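Local coordinates for Aac(6')-ib (Escherichia coli, PDB 2BUE), which probably transfers the acetyl group of acetyl-CoA to the 6'-amino group of aminoglycoside antibiotics, which makes bacteria resistant to these drugs, at residues A163-C166 against Y167-G171; L131-K134 against L135-L139; T191-A194 against F195-R199; S46-V49 against E50-G54; E109-P112 against G113-G116. The protein carries 2 engineered substitutions. All coordinates share one frame; numbering follows the deposited sequence.

Contact 1: residues A163-C166 against Y167-G171. With COA (coenzyme A), chain B.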
# COMPACT_ATOMS: atom_id res chain seq x y z
N ALA A 163 1.76 11.18 -3.70
CA ALA A 163 1.09 10.01 -3.04
C ALA A 163 -0.14 10.50 -2.26
O ALA A 163 -1.21 9.90 -2.33
CB ALA A 163 2.04 9.30 -2.12
N ILE A 164 0.02 11.60 -1.53
CA ILE A 164 -1.10 12.18 -0.76
C ILE A 164 -2.30 12.51 -1.66
O ILE A 164 -3.45 12.14 -1.35
CB ILE A 164 -0.65 13.41 0.09
CG1 ILE A 164 0.37 13.00 1.16
CG2 ILE A 164 -1.85 14.11 0.72
CD1 ILE A 164 1.20 14.17 1.71
N ARG A 165 -2.04 13.18 -2.78
CA ARG A 165 -3.10 13.51 -3.73
C ARG A 165 -3.75 12.26 -4.33
O ARG A 165 -4.97 12.19 -4.44
CB ARG A 165 -2.59 14.44 -4.83
CG ARG A 165 -3.68 14.81 -5.84
CD ARG A 165 -4.65 15.87 -5.29
NE ARG A 165 -5.91 15.89 -6.03
CZ ARG A 165 -7.11 15.72 -5.47
NH1 ARG A 165 -7.22 15.55 -4.16
NH2 ARG A 165 -8.21 15.75 -6.23
N CYS A 166 -2.93 11.27 -4.70
CA CYS A 166 -3.47 10.00 -5.22
C CYS A 166 -4.45 9.40 -4.20
O CYS A 166 -5.58 9.02 -4.55
CB CYS A 166 -2.33 9.04 -5.51
SG CYS A 166 -2.85 7.35 -5.88
N TYR A 167 -4.03 9.34 -2.94
CA TYR A 167 -4.87 8.77 -1.89
C TYR A 167 -6.19 9.54 -1.72
O TYR A 167 -7.25 8.93 -1.57
CB TYR A 167 -4.13 8.67 -0.56
CG TYR A 167 -3.11 7.54 -0.50
CD1 TYR A 167 -3.52 6.21 -0.77
CD2 TYR A 167 -1.79 7.77 -0.08
CE1 TYR A 167 -2.62 5.12 -0.68
CE2 TYR A 167 -0.87 6.70 -0.01
CZ TYR A 167 -1.31 5.37 -0.31
OH TYR A 167 -0.47 4.25 -0.26
N GLU A 168 -6.10 10.87 -1.76
CA GLU A 168 -7.32 11.71 -1.72
C GLU A 168 -8.26 11.40 -2.88
O GLU A 168 -9.46 11.25 -2.67
CB GLU A 168 -6.93 13.19 -1.72
CG GLU A 168 -6.32 13.65 -0.40
CD GLU A 168 -6.08 15.14 -0.38
OE1 GLU A 168 -5.82 15.71 -1.47
OE2 GLU A 168 -6.15 15.74 0.72
N LYS A 169 -7.70 11.29 -4.09
CA LYS A 169 -8.50 10.96 -5.28
C LYS A 169 -9.18 9.59 -5.13
O LYS A 169 -10.30 9.37 -5.63
CB LYS A 169 -7.64 10.99 -6.54
CG LYS A 169 -7.20 12.40 -6.90
CD LYS A 169 -6.87 12.51 -8.37
CE LYS A 169 -5.63 11.76 -8.69
NZ LYS A 169 -5.50 11.53 -10.16
N ALA A 170 -8.53 8.68 -4.42
CA ALA A 170 -9.10 7.36 -4.14
C ALA A 170 -10.02 7.28 -2.91
O ALA A 170 -10.42 6.17 -2.51
CB ALA A 170 -7.97 6.32 -4.02
N GLY A 171 -10.31 8.42 -2.28
CA GLY A 171 -11.34 8.50 -1.22
C GLY A 171 -10.80 8.59 0.21
O GLY A 171 -11.57 8.54 1.16
N1A COA B . 3.44 16.88 -6.38
C2A COA B . 2.18 17.06 -5.99
N3A COA B . 1.17 16.53 -6.66
C4A COA B . 1.41 15.80 -7.76
C5A COA B . 2.70 15.59 -8.20
C6A COA B . 3.74 16.15 -7.47
N6A COA B . 5.01 15.97 -7.87
N7A COA B . 2.66 14.84 -9.30
C8A COA B . 1.38 14.58 -9.55
N9A COA B . 0.62 15.17 -8.62
C1B COA B . -0.83 15.11 -8.52
C2B COA B . -1.33 14.76 -9.91
O2B COA B . -1.64 15.98 -10.59
C3B COA B . -2.56 13.92 -9.59
O3B COA B . -3.62 14.78 -9.14
P3B COA B . -4.69 15.37 -10.18
O7A COA B . -5.82 16.04 -9.23
O8A COA B . -5.37 14.12 -10.91
O9A COA B . -4.06 16.35 -11.12
C4B COA B . -2.10 13.11 -8.37
O4B COA B . -1.07 13.91 -7.72
C5B COA B . -1.59 11.68 -8.54
O5B COA B . -2.63 10.79 -8.98
P1A COA B . -2.21 9.56 -9.96
O1A COA B . -3.26 8.48 -9.91
O2A COA B . -1.77 10.02 -11.30
O3A COA B . -0.93 9.03 -9.17
P2A COA B . 0.11 7.92 -9.77
O4A COA B . -0.57 7.15 -10.84
O5A COA B . 1.45 8.54 -10.02
O6A COA B . 0.24 6.98 -8.46
CBP COA B . 1.84 6.58 -6.67
CCP COA B . 0.70 7.49 -7.18
CDP COA B . 2.34 7.17 -5.34
CEP COA B . 1.27 5.15 -6.46
CAP COA B . 2.99 6.56 -7.73
OAP COA B . 3.32 7.90 -8.16
C9P COA B . 4.25 5.81 -7.24
O9P COA B . 4.24 4.58 -7.15
N8P COA B . 5.32 6.58 -6.94
C7P COA B . 6.60 6.03 -6.45
C6P COA B . 6.40 5.20 -5.16
C5P COA B . 5.55 5.91 -4.08
O5P COA B . 5.62 7.12 -3.87
N4P COA B . 4.73 5.10 -3.37
C3P COA B . 3.84 5.65 -2.33
C2P COA B . 4.49 5.75 -0.96
S1P COA B . 3.31 6.28 0.35
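R165 and E168 meet because their side chains leave the helix differently: R165 turns CG anti to its backbone N and then bends sharply at chi2 (77°), while E168 sets CG beside its own N and runs on extended. The guanidinium and carboxylate planes stand 78° apart. NH1 of R165 forms a salt bridge with OE1 of E168 at 3.0 Å, using an N-H in the guanidinium plane but reaching OE1 from above the carboxylate plane. The other oxygen of E168, OE2, is held by a second salt bridge to R174. On its other edge the R165 group gives NE to the coenzyme A 3'-phosphate, with O7A 3.2 Å away and the N-H pointing almost straight at it (172°). K169 lays its CG over one face of the guanidinium, 3.6 Å from CZ of R165, then bends at chi3 so that NZ lies 2.7 Å from O8A of the same phosphate; a weak bond runs from NZ to O5B. Two positive side chains one turn apart thus gather round one strongly negative group, and E168 probably offsets part of the charge of R165. Y167 N donates to A163 O in the regular helical pattern, its side chain leading to Q119 through OH. At the C-terminal end of helix 161-169 a Schellman motif forms, with F172 N bonded to Y167 O, G171 N to E168 O, and G171 at positive phi. Helix 161-169 lies beside helix 131-144, where C166 and K169 touch T133, while Y167 and E168 rest on M188 of strand 183-191.

Contact 2: residues L131-K134 against L135-L139. With COA (coenzyme A), chain B.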
# COMPACT_ATOMS: atom_id res chain seq x y z
N LEU A 131 -3.13 5.83 -12.90
CA LEU A 131 -3.01 4.37 -12.67
C LEU A 131 -2.89 4.05 -11.17
O LEU A 131 -3.43 3.04 -10.70
CB LEU A 131 -1.80 3.82 -13.42
CG LEU A 131 -1.87 2.48 -14.13
CD1 LEU A 131 -3.11 2.39 -15.06
CD2 LEU A 131 -0.57 2.27 -14.95
N GLY A 132 -2.17 4.89 -10.44
CA GLY A 132 -2.04 4.72 -8.99
C GLY A 132 -3.39 4.87 -8.28
O GLY A 132 -3.71 4.08 -7.39
N THR A 133 -4.18 5.86 -8.69
CA THR A 133 -5.54 6.02 -8.16
C THR A 133 -6.39 4.75 -8.44
O THR A 133 -7.07 4.24 -7.54
CB THR A 133 -6.21 7.31 -8.72
OG1 THR A 133 -5.43 8.44 -8.31
CG2 THR A 133 -7.61 7.48 -8.16
N LYS A 134 -6.33 4.23 -9.67
CA LYS A 134 -7.02 2.96 -9.99
C LYS A 134 -6.58 1.80 -9.09
O LYS A 134 -7.40 1.03 -8.59
CB LYS A 134 -6.78 2.59 -11.45
CG LYS A 134 -7.58 3.43 -12.38
CD LYS A 134 -7.17 3.20 -13.82
CE LYS A 134 -7.93 4.15 -14.73
NZ LYS A 134 -9.27 3.57 -15.04
N LEU A 135 -5.26 1.68 -8.90
CA LEU A 135 -4.69 0.63 -8.06
C LEU A 135 -5.23 0.77 -6.62
O LEU A 135 -5.74 -0.20 -6.04
CB LEU A 135 -3.16 0.71 -8.11
CG LEU A 135 -2.35 -0.40 -7.43
CD1 LEU A 135 -0.89 -0.27 -7.87
CD2 LEU A 135 -2.46 -0.33 -5.89
N VAL A 136 -5.14 1.98 -6.06
CA VAL A 136 -5.62 2.22 -4.70
C VAL A 136 -7.13 1.91 -4.59
O VAL A 136 -7.54 1.20 -3.68
CB VAL A 136 -5.23 3.61 -4.19
CG1 VAL A 136 -5.81 3.84 -2.79
CG2 VAL A 136 -3.68 3.69 -4.16
N ARG A 137 -7.92 2.37 -5.55
CA ARG A 137 -9.36 2.07 -5.53
C ARG A 137 -9.62 0.55 -5.53
O ARG A 137 -10.48 0.06 -4.80
CB ARG A 137 -10.07 2.76 -6.70
CG ARG A 137 -10.14 4.28 -6.53
CD ARG A 137 -10.84 4.93 -7.71
NE ARG A 137 -10.98 6.36 -7.50
CZ ARG A 137 -11.19 7.25 -8.47
NH1 ARG A 137 -11.30 6.85 -9.73
NH2 ARG A 137 -11.28 8.53 -8.19
N ALA A 138 -8.86 -0.18 -6.33
CA ALA A 138 -9.00 -1.65 -6.41
C ALA A 138 -8.64 -2.32 -5.08
O ALA A 138 -9.34 -3.26 -4.62
CB ALA A 138 -8.16 -2.21 -7.56
N LEU A 139 -7.59 -1.82 -4.44
CA LEU A 139 -7.17 -2.34 -3.15
C LEU A 139 -8.20 -2.04 -2.05
O LEU A 139 -8.50 -2.90 -1.23
CB LEU A 139 -5.79 -1.78 -2.79
CG LEU A 139 -5.12 -2.48 -1.60
CD1 LEU A 139 -5.21 -4.02 -1.61
CD2 LEU A 139 -3.66 -2.07 -1.49
N1A COA B . 3.44 16.88 -6.38
C2A COA B . 2.18 17.06 -5.99
N3A COA B . 1.17 16.53 -6.66
C4A COA B . 1.41 15.80 -7.76
C5A COA B . 2.70 15.59 -8.20
C6A COA B . 3.74 16.15 -7.47
N6A COA B . 5.01 15.97 -7.87
N7A COA B . 2.66 14.84 -9.30
C8A COA B . 1.38 14.58 -9.55
N9A COA B . 0.62 15.17 -8.62
C1B COA B . -0.83 15.11 -8.52
C2B COA B . -1.33 14.76 -9.91
O2B COA B . -1.64 15.98 -10.59
C3B COA B . -2.56 13.92 -9.59
O3B COA B . -3.62 14.78 -9.14
P3B COA B . -4.69 15.37 -10.18
O7A COA B . -5.82 16.04 -9.23
O8A COA B . -5.37 14.12 -10.91
O9A COA B . -4.06 16.35 -11.12
C4B COA B . -2.10 13.11 -8.37
O4B COA B . -1.07 13.91 -7.72
C5B COA B . -1.59 11.68 -8.54
O5B COA B . -2.63 10.79 -8.98
P1A COA B . -2.21 9.56 -9.96
O1A COA B . -3.26 8.48 -9.91
O2A COA B . -1.77 10.02 -11.30
O3A COA B . -0.93 9.03 -9.17
P2A COA B . 0.11 7.92 -9.77
O4A COA B . -0.57 7.15 -10.84
O5A COA B . 1.45 8.54 -10.02
O6A COA B . 0.24 6.98 -8.46
CBP COA B . 1.84 6.58 -6.67
CCP COA B . 0.70 7.49 -7.18
CDP COA B . 2.34 7.17 -5.34
CEP COA B . 1.27 5.15 -6.46
CAP COA B . 2.99 6.56 -7.73
OAP COA B . 3.32 7.90 -8.16
C9P COA B . 4.25 5.81 -7.24
O9P COA B . 4.24 4.58 -7.15
N8P COA B . 5.32 6.58 -6.94
C7P COA B . 6.60 6.03 -6.45
C6P COA B . 6.40 5.20 -5.16
C5P COA B . 5.55 5.91 -4.08
O5P COA B . 5.62 7.12 -3.87
N4P COA B . 4.73 5.10 -3.37
C3P COA B . 3.84 5.65 -2.33
C2P COA B . 4.49 5.75 -0.96
S1P COA B . 3.31 6.28 0.35
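T133 and R137, one turn apart, run alongside each other in the same direction. Starting at CB, T133 is 3.4 Å from the coenzyme A oxygen O1A. Its chi1 of -61° places OG1 beside the backbone N, and the hydroxyl donates to O1A at 2.7 Å. The main-chain N of T133 bonds to the same oxygen at 3.0 Å, so a single residue grips one diphosphate oxygen twice. The other branch, CG2, sits over the centre of one R137 guanidinium face, 3.6 Å from CZ, in one of the two arginine conformers. There R137 NH2 also bonds to K169 O. G132 N reaches the neighbouring phosphate at O4A, 2.8 Å away, and the coenzyme oxygen O6A lies where a side chain on this glycine would be. The first helical turn thus presents its N-H groups to the diphosphate, as is characteristic of the GNAT fold, and the helix dipole probably helps stabilise the charge. Helix 131-144 links strands 114-121 and 151-154 in a beta-alpha-beta unit; V136 packs on C166 and Y167 of helix 161-169, and L135, in one of its two conformers, on Q119 and L121 of strand 114-121 and V26 of strand 26-30.

Contact 3: residues T191-A194 against F195-R199. With CA (calcium ion), chain E.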
# COMPACT_ATOMS: atom_id res chain seq x y z
N THR A 191 -13.26 5.24 5.82
CA THR A 191 -14.10 4.32 6.61
C THR A 191 -15.02 3.51 5.70
O THR A 191 -15.31 3.92 4.57
CB THR A 191 -15.00 5.08 7.61
OG1 THR A 191 -15.93 5.90 6.88
CG2 THR A 191 -14.14 5.95 8.58
N ARG A 192 -15.53 2.40 6.21
CA ARG A 192 -16.48 1.61 5.44
C ARG A 192 -17.71 2.45 5.14
O ARG A 192 -18.21 2.38 4.04
CB ARG A 192 -16.88 0.34 6.19
CG ARG A 192 -17.90 -0.48 5.39
CD ARG A 192 -18.26 -1.77 6.10
NE ARG A 192 -17.16 -2.74 6.11
CZ ARG A 192 -16.86 -3.55 5.09
NH1 ARG A 192 -17.56 -3.51 3.95
NH2 ARG A 192 -15.81 -4.38 5.19
N GLN A 193 -18.17 3.25 6.11
CA GLN A 193 -19.37 4.09 5.89
C GLN A 193 -19.16 5.06 4.72
O GLN A 193 -20.05 5.24 3.87
CB GLN A 193 -19.77 4.85 7.15
CG GLN A 193 -21.14 5.58 7.02
CD GLN A 193 -21.61 6.27 8.30
OE1 GLN A 193 -20.89 7.09 8.89
NE2 GLN A 193 -22.84 5.95 8.73
N ALA A 194 -17.97 5.67 4.66
CA ALA A 194 -17.64 6.56 3.54
C ALA A 194 -17.66 5.84 2.20
O ALA A 194 -18.19 6.37 1.22
CB ALA A 194 -16.25 7.23 3.77
N PHE A 195 -17.08 4.64 2.17
CA PHE A 195 -17.03 3.81 0.97
C PHE A 195 -18.45 3.49 0.48
O PHE A 195 -18.75 3.58 -0.72
CB PHE A 195 -16.23 2.53 1.26
CG PHE A 195 -16.13 1.60 0.10
CD1 PHE A 195 -15.20 1.83 -0.91
CD2 PHE A 195 -16.98 0.48 0.01
CE1 PHE A 195 -15.09 0.94 -2.00
CE2 PHE A 195 -16.89 -0.40 -1.06
CZ PHE A 195 -15.95 -0.17 -2.08
N GLU A 196 -19.31 3.10 1.42
CA GLU A 196 -20.73 2.81 1.12
C GLU A 196 -21.43 4.02 0.52
O GLU A 196 -22.06 3.93 -0.54
CB GLU A 196 -21.46 2.38 2.40
CG GLU A 196 -21.05 0.99 2.93
CD GLU A 196 -21.55 0.73 4.33
OE1 GLU A 196 -22.17 1.62 4.95
OE2 GLU A 196 -21.30 -0.37 4.85
N ARG A 197 -21.28 5.17 1.19
CA ARG A 197 -21.94 6.42 0.76
C ARG A 197 -21.51 6.83 -0.63
O ARG A 197 -22.33 7.36 -1.41
CB ARG A 197 -21.68 7.54 1.76
CG ARG A 197 -22.43 7.39 3.06
CD ARG A 197 -22.20 8.61 3.96
NE ARG A 197 -21.15 8.43 4.98
CZ ARG A 197 -19.93 8.99 4.95
NH1 ARG A 197 -19.56 9.76 3.93
NH2 ARG A 197 -19.07 8.77 5.93
N THR A 198 -20.25 6.58 -0.98
CA THR A 198 -19.72 7.03 -2.26
C THR A 198 -19.86 6.04 -3.41
O THR A 198 -19.42 6.33 -4.52
CB THR A 198 -18.26 7.52 -2.15
OG1 THR A 198 -17.43 6.45 -1.67
CG2 THR A 198 -18.17 8.72 -1.19
N ARG A 199 -20.50 4.89 -3.17
CA ARG A 199 -20.71 3.93 -4.27
C ARG A 199 -21.73 4.38 -5.30
O ARG A 199 -21.69 3.95 -6.45
CB ARG A 199 -21.11 2.53 -3.77
CG ARG A 199 -20.02 1.73 -3.06
CD ARG A 199 -18.68 1.79 -3.73
NE ARG A 199 -17.93 2.98 -3.30
CZ ARG A 199 -16.77 3.36 -3.81
NH1 ARG A 199 -16.19 4.46 -3.35
NH2 ARG A 199 -16.19 2.66 -4.77
CA CA E . -24.57 7.91 -1.92
O HOH W 1 -23.64 9.97 -2.39
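A194 O accepts two hydrogen bonds from T198, near the end of this short helix. T198 N and T198 OG1 both approach at 3.0 Å from A194 O, from opposite faces of the carbonyl plane; chi1 of 59° sets the hydroxyl between the backbone N and the carbonyl carbon. The other end of the helix is capped by T191, whose OG1 accepts from A194 N at 3.0 Å. R199 adds side-chain bonds: NE donates to F195 O at 2.8 Å, and NH1 to T198 OG1 at 2.9 Å. Its flat group also lies on aromatic carbon, NE standing 3.7 Å above the centre of the F195 ring. Among the van der Waals contacts, R197 folds its guanidinium back over the helix, with A194 CA and Q193 O on one face, while Q193 CG touches NE. E196 OE2 meets the aliphatic part of R192, 3.4 Å from CG. The charged ends of this last pair do not pair: R192 turns its guanidinium to V149 O and F144 O. Metal coordination is the remaining kind: R197 O, in the last helical turn, binds a calcium ion at 2.4 Å, with water 1, S200 O and A202 O as further ligands. No side chain is among these ligands, which are backbone oxygens and a water; A202 O comes from the C-terminal residue, whose terminal carboxylate would probably add negative charge. The metal thus ties the end of the helix to the last residues of the chain.

Contact 4: residues S46-V49 against E50-G54. With RIO (ribostamycin), chain C.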
# COMPACT_ATOMS: atom_id res chain seq x y z
N SER A 46 15.04 4.13 -9.70
CA SER A 46 15.21 5.42 -9.02
C SER A 46 13.90 6.07 -8.55
O SER A 46 13.85 6.64 -7.45
CB SER A 46 16.01 6.39 -9.90
OG SER A 46 15.35 6.62 -11.13
N HIS A 47 12.83 5.97 -9.35
CA HIS A 47 11.55 6.60 -8.95
C HIS A 47 10.90 5.95 -7.72
O HIS A 47 10.03 6.54 -7.07
CB HIS A 47 10.56 6.66 -10.10
CG HIS A 47 9.94 5.34 -10.45
ND1 HIS A 47 10.58 4.41 -11.25
CD2 HIS A 47 8.73 4.82 -10.14
CE1 HIS A 47 9.79 3.36 -11.41
NE2 HIS A 47 8.67 3.58 -10.74
N ILE A 48 11.32 4.73 -7.43
CA ILE A 48 10.82 3.97 -6.29
C ILE A 48 11.73 4.16 -5.07
O ILE A 48 11.27 4.40 -3.95
CB ILE A 48 10.67 2.46 -6.69
CG1 ILE A 48 9.51 2.32 -7.71
CG2 ILE A 48 10.37 1.60 -5.44
CD1 ILE A 48 9.45 1.03 -8.49
N VAL A 49 13.03 4.07 -5.29
CA VAL A 49 14.00 4.28 -4.22
C VAL A 49 13.72 5.60 -3.47
O VAL A 49 13.85 5.67 -2.25
CB VAL A 49 15.44 4.27 -4.77
CG1 VAL A 49 16.42 4.68 -3.71
CG2 VAL A 49 15.79 2.87 -5.27
N GLU A 50 13.32 6.63 -4.23
CA GLU A 50 13.03 7.95 -3.68
C GLU A 50 12.05 7.92 -2.49
O GLU A 50 12.22 8.67 -1.50
CB GLU A 50 12.48 8.83 -4.81
CG GLU A 50 12.09 10.24 -4.37
CD GLU A 50 11.74 11.16 -5.53
OE1 GLU A 50 11.42 10.69 -6.65
OE2 GLU A 50 11.80 12.39 -5.31
N TRP A 51 11.06 7.02 -2.55
CA TRP A 51 9.93 7.03 -1.61
C TRP A 51 9.75 5.70 -0.86
O TRP A 51 8.84 5.55 -0.05
CB TRP A 51 8.63 7.35 -2.36
CG TRP A 51 8.63 8.70 -3.03
CD1 TRP A 51 8.56 8.96 -4.37
CD2 TRP A 51 8.72 9.97 -2.37
NE1 TRP A 51 8.59 10.32 -4.59
CE2 TRP A 51 8.69 10.97 -3.38
CE3 TRP A 51 8.82 10.37 -1.03
CZ2 TRP A 51 8.76 12.34 -3.09
CZ3 TRP A 51 8.90 11.74 -0.74
CH2 TRP A 51 8.87 12.70 -1.77
N TRP A 52 10.61 4.73 -1.15
CA TRP A 52 10.43 3.39 -0.64
C TRP A 52 11.75 2.81 -0.25
O TRP A 52 12.66 2.71 -1.07
CB TRP A 52 9.82 2.49 -1.70
CG TRP A 52 9.25 1.21 -1.15
CD1 TRP A 52 9.94 0.15 -0.60
CD2 TRP A 52 7.87 0.86 -1.09
NE1 TRP A 52 9.06 -0.84 -0.20
CE2 TRP A 52 7.79 -0.43 -0.51
CE3 TRP A 52 6.69 1.51 -1.49
CZ2 TRP A 52 6.57 -1.08 -0.30
CZ3 TRP A 52 5.47 0.85 -1.29
CH2 TRP A 52 5.42 -0.42 -0.70
N GLY A 53 11.84 2.40 1.01
CA GLY A 53 13.02 1.74 1.50
C GLY A 53 13.44 2.35 2.82
O GLY A 53 13.59 1.63 3.81
N GLY A 54 13.62 3.67 2.82
CA GLY A 54 14.12 4.37 4.02
C GLY A 54 15.53 3.88 4.32
O GLY A 54 16.40 3.96 3.44
O1 RIO C . 7.62 -2.95 2.90
C1 RIO C . 7.50 -4.25 3.50
C2 RIO C . 8.20 -4.21 4.87
O2 RIO C . 8.14 -2.90 5.46
C3 RIO C . 6.99 -2.80 6.31
O3 RIO C . 5.98 -1.98 5.70
C4 RIO C . 5.52 -0.86 6.55
C5 RIO C . 4.38 -1.29 7.51
O4 RIO C . 4.83 -2.29 8.41
C6 RIO C . 3.76 -0.13 8.31
N1 RIO C . 2.56 -0.63 9.05
C7 RIO C . 3.32 1.01 7.35
C8 RIO C . 4.52 1.49 6.50
N2 RIO C . 4.08 2.63 5.66
C9 RIO C . 5.08 0.31 5.63
O5 RIO C . 6.27 0.85 4.99
C10 RIO C . 6.43 0.44 3.63
O6 RIO C . 5.72 1.30 2.77
C11 RIO C . 6.24 2.67 2.65
C12 RIO C . 5.41 3.35 1.53
N3 RIO C . 4.09 3.74 2.04
C13 RIO C . 7.76 2.68 2.29
O7 RIO C . 8.23 4.04 2.36
C14 RIO C . 8.54 1.78 3.28
O8 RIO C . 9.97 1.77 3.01
C15 RIO C . 7.95 0.36 3.32
N4 RIO C . 8.63 -0.50 4.29
C16 RIO C . 6.53 -4.26 6.57
O9 RIO C . 6.65 -4.48 7.97
C17 RIO C . 7.62 -5.13 5.92
O10 RIO C . 8.65 -5.37 6.92
O HOH W 2 9.53 9.18 -7.66
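I48 O receives W51 N at 3.0 Å from well above the carbonyl plane, and W52 N more weakly, as helix 46-49 unwinds into the loop. E50 N still makes a long helical bond to S46 O. Between the side chains of I48 and W52, CG2 of the isoleucine touches CB of the tryptophan at 3.9 Å, the two side chains leaving the backbone in the same direction. W52 carries its indole onward with CG anti to the backbone N (chi1 -164°), and one face of the ring lies against ribostamycin, whose C13 is 3.8 Å above the plane; NE1 is held by Y68 OH. On the helix side, water 2 donates to H47 O and to E50 OE1, the latter 2.6 Å from the water oxygen, and so ties the glutamate back to the preceding turn. Two main-chain groups then grip neighbouring hydroxyls of one sugar: W51 O accepts from O7 at 2.9 Å, while G53 N donates to O8 at 2.8 Å. W51 also touches coenzyme A, so the loop borders both ligands. Recognition at this edge of the pocket thus combines a nonpolar aromatic surface with backbone donor and acceptor groups, and these bonds depend on the loop's shape rather than on a charged side chain.

Contact 5: residues E109-P112 against G113-G116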
# COMPACT_ATOMS: atom_id res chain seq x y z
N GLU A 109 -3.58 1.84 18.16
CA GLU A 109 -4.72 1.18 17.54
C GLU A 109 -5.39 0.20 18.51
O GLU A 109 -4.71 -0.45 19.33
CB GLU A 109 -4.31 0.46 16.25
CG GLU A 109 -5.50 -0.12 15.47
CD GLU A 109 -6.54 0.92 15.10
OE1 GLU A 109 -6.27 1.70 14.16
OE2 GLU A 109 -7.63 0.95 15.72
N THR A 110 -6.72 0.13 18.44
CA THR A 110 -7.50 -0.81 19.25
C THR A 110 -8.45 -1.67 18.42
O THR A 110 -8.96 -2.70 18.91
CB THR A 110 -8.33 -0.05 20.33
OG1 THR A 110 -9.32 0.76 19.70
CG2 THR A 110 -7.42 0.86 21.16
N ASP A 111 -8.67 -1.29 17.16
CA ASP A 111 -9.67 -1.95 16.31
C ASP A 111 -8.99 -2.96 15.38
O ASP A 111 -8.25 -2.57 14.50
CB ASP A 111 -10.44 -0.88 15.52
CG ASP A 111 -11.49 -1.48 14.57
OD1 ASP A 111 -11.66 -2.73 14.50
OD2 ASP A 111 -12.19 -0.67 13.90
N PRO A 112 -9.24 -4.27 15.57
CA PRO A 112 -8.54 -5.25 14.73
C PRO A 112 -9.02 -5.25 13.26
O PRO A 112 -8.42 -5.94 12.42
CB PRO A 112 -8.89 -6.60 15.40
CG PRO A 112 -10.23 -6.38 15.96
CD PRO A 112 -10.21 -4.92 16.48
N GLY A 113 -10.09 -4.50 12.98
CA GLY A 113 -10.66 -4.36 11.63
C GLY A 113 -9.95 -3.33 10.76
O GLY A 113 -10.23 -3.21 9.55
N VAL A 114 -9.04 -2.56 11.37
CA VAL A 114 -8.33 -1.52 10.62
C VAL A 114 -7.22 -2.17 9.75
O VAL A 114 -6.44 -2.99 10.24
CB VAL A 114 -7.74 -0.44 11.57
CG1 VAL A 114 -6.94 0.58 10.76
CG2 VAL A 114 -8.87 0.25 12.35
N ARG A 115 -7.20 -1.82 8.46
CA ARG A 115 -6.19 -2.33 7.53
C ARG A 115 -5.44 -1.14 6.95
O ARG A 115 -6.07 -0.12 6.66
CB ARG A 115 -6.81 -3.08 6.35
CG ARG A 115 -7.66 -4.26 6.77
CD ARG A 115 -6.77 -5.48 7.11
NE ARG A 115 -7.60 -6.56 7.64
CZ ARG A 115 -7.98 -6.66 8.91
NH1 ARG A 115 -7.61 -5.74 9.81
NH2 ARG A 115 -8.75 -7.67 9.30
N GLY A 116 -4.12 -1.26 6.80
CA GLY A 116 -3.39 -0.20 6.12
C GLY A 116 -2.90 -0.71 4.77
O GLY A 116 -2.85 -1.93 4.54
O HOH W 3 -6.04 -3.28 12.97
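R115 presents the edge of its guanidinium to P112: O lies exactly in the plane, 2.7 Å from NH1, and the N-H is almost straight (179°). The same NH1 reaches V114 O at 3.0 Å, also near the guanidinium plane but high above the carbonyl, so two backbone oxygens hold the group in orientation. A bend at chi2 swings the arginine back toward the turn. The carboxylate of D111 is approached differently, for G113 N comes down on OD1 from above the plane, 2.8 Å away, and closes an Asx turn; OD2 is taken by T150 OG1. E109 spreads its carboxylate over the V114 side chain, with OE1 3.5 Å from CG2. Its OE2 accepts from the main-chain N of both D111 and T110, each on the anti side. D111 CB also touches V114 CG2, so the valine is flanked by the two acids. In the backbone, V114 N donates to D111 O at 3.2 Å across a type I turn running from D111 to V114, and water 3 links D111 O with V114 O. D111 and R115 do not pair with each other: the acid binds G113 N and T150, and the arginine's NH1 donates to two carbonyls. The turn leading into strand 114-121 is therefore held by side-chain-to-backbone bonds as well as by its own V114 N to D111 O bond.

In the fold
Along the chain the order is contact 4, contact 5, contact 2, contact 1, contact 3. Contacts 1 and 2 are neighbours, their centres about 9 Å apart, on helices 161-169 and 131-144; they touch each other and both bind coenzyme A. Contact 4 lies about 19 Å from each, centre to centre, and brings the antibiotic's side of the pocket. Contact 5 opens strand 114-121 of the mixed sheet, the strand that precedes helix 131-144. Contact 3 follows strand 183-191 near the C-terminus, about 32 Å from contact 4, centre to centre, and on the opposite side of the chain's centre. Contacts 1, 2 and 4 thus line the coenzyme and antibiotic pockets of the GNAT fold, whereas contact 3 holds a calcium ion at the surface.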